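Surface-associated protein CshB (Streptococcus gordonii, PDB 6YZG) is a cell-wall-anchored streptococcal surface adhesin that probably binds fibronectin, here represented by its non-repetitive domain 2. Local coordinates at the interface of chains A and B. Numbering follows the deposited sequence. Chains: chain A/B, Surface-associated protein CshB.

The interface of chains A and B. Residues chain A 119-120, 199, 207, 210; chain B 250-252.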
# COMPACT_ATOMS: atom_id res chain seq x y z
N THR A 119 7.40 13.84 8.59
CA THR A 119 8.35 14.92 8.24
C THR A 119 7.99 15.63 6.96
O THR A 119 7.17 15.18 6.18
CB THR A 119 9.78 14.39 8.16
OG1 THR A 119 9.86 13.53 7.03
CG2 THR A 119 10.22 13.69 9.42
N ASN A 120 8.65 16.74 6.76
CA ASN A 120 8.56 17.59 5.55
C ASN A 120 9.98 18.08 5.33
O ASN A 120 10.54 18.86 6.13
CB ASN A 120 7.60 18.75 5.80
CG ASN A 120 7.53 19.77 4.69
OD1 ASN A 120 7.62 19.45 3.52
ND2 ASN A 120 7.23 21.02 5.06
N ILE A 199 -0.87 14.76 8.02
CA ILE A 199 -0.19 15.75 7.18
C ILE A 199 -1.11 16.99 7.03
O ILE A 199 -0.63 18.12 7.15
CB ILE A 199 0.27 15.12 5.86
CG1 ILE A 199 1.13 16.17 5.17
CG2 ILE A 199 -0.86 14.68 4.98
CD1 ILE A 199 2.05 15.57 4.13
N TRP A 207 -0.86 21.95 1.42
CA TRP A 207 -0.48 20.64 0.86
C TRP A 207 -1.11 20.49 -0.50
O TRP A 207 -0.60 19.71 -1.30
CB TRP A 207 -0.91 19.52 1.82
CG TRP A 207 -0.24 19.70 3.13
CD1 TRP A 207 -0.82 20.19 4.28
CD2 TRP A 207 1.17 19.59 3.43
NE1 TRP A 207 0.12 20.30 5.24
CE2 TRP A 207 1.37 19.91 4.80
CE3 TRP A 207 2.30 19.19 2.70
CZ2 TRP A 207 2.59 19.89 5.45
CZ3 TRP A 207 3.50 19.16 3.34
CH2 TRP A 207 3.68 19.53 4.67
N TYR A 210 1.38 21.08 -3.02
CA TYR A 210 2.41 20.03 -3.27
C TYR A 210 1.98 19.19 -4.45
O TYR A 210 2.83 18.54 -5.04
CB TYR A 210 2.66 19.19 -2.03
CG TYR A 210 3.66 19.74 -1.05
CD1 TYR A 210 3.64 21.06 -0.61
CD2 TYR A 210 4.66 18.93 -0.54
CE1 TYR A 210 4.57 21.52 0.28
CE2 TYR A 210 5.59 19.38 0.37
CZ TYR A 210 5.57 20.69 0.77
OH TYR A 210 6.43 21.18 1.73
N VAL B 250 10.10 15.59 0.18
CA VAL B 250 9.18 14.60 0.78
C VAL B 250 8.32 15.28 1.83
O VAL B 250 8.81 16.03 2.65
CB VAL B 250 9.93 13.45 1.43
CG1 VAL B 250 9.07 12.62 2.36
CG2 VAL B 250 10.66 12.61 0.40
N ALA B 251 7.06 14.92 1.87
CA ALA B 251 6.24 15.19 3.08
C ALA B 251 5.40 13.95 3.29
O ALA B 251 4.71 13.51 2.37
CB ALA B 251 5.47 16.46 2.96
N SER B 252 5.46 13.36 4.47
CA SER B 252 4.83 12.05 4.69
C SER B 252 4.58 11.85 6.18
O SER B 252 5.49 12.13 7.01
CB SER B 252 5.73 10.98 4.14
OG SER B 252 5.14 9.70 4.33
O HOH W 1 9.30 18.92 1.30
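An antiparallel beta pairing joins the two copies of this adhesin domain, the CshA-type non-repetitive domain 2: the start of strand 119-131 of chain A runs alongside the end of strand 245-252 of chain B. A:Thr119 and B:Ser252 face each other and exchange two backbone hydrogen bonds. The amide N of A:Thr119 gives a hydrogen bond to the carbonyl O of B:Ser252 (3.0 Å), and the amide N of B:Ser252 returns one to the carbonyl O of A:Thr119 (3.0 Å).

One residue along, A:Asn120 lies opposite B:Ala251, whose methyl group enters an apolar pocket of chain A. CB of B:Ala251 meets the benzo rim of the A:Trp207 indole at CZ3 (3.4 Å) and the end of the A:Ile199 side chain at CD1 (3.7 Å). CE2 on the A:Tyr210 ring edge flanks the same methyl at 3.9 Å. These walls brace one another, since CG1 of A:Ile199 sits over the centre of one indole face while CZ3 of A:Trp207 lies above the rim of the phenol ring.

The carboxamide of A:Asn120 borders the same methyl through OD1. Its CG stands anti to the backbone N (chi1 174°), which carries the carboxamide toward A:Tyr210. There OD1 accepts a hydrogen bond from the phenol OH of A:Tyr210 (2.8 Å), the donor tilted 23° from the carbonyl plane. The same OD1 contacts water 1 (2.8 Å), which reaches the carbonyl O of B:Val250 at 3.2 Å and so extends the link across the interface beyond the strand pairing. The twofold-related contact repeats with the chains exchanged, though the structure alone does not show whether this strand-sharing dimer forms on the cell surface.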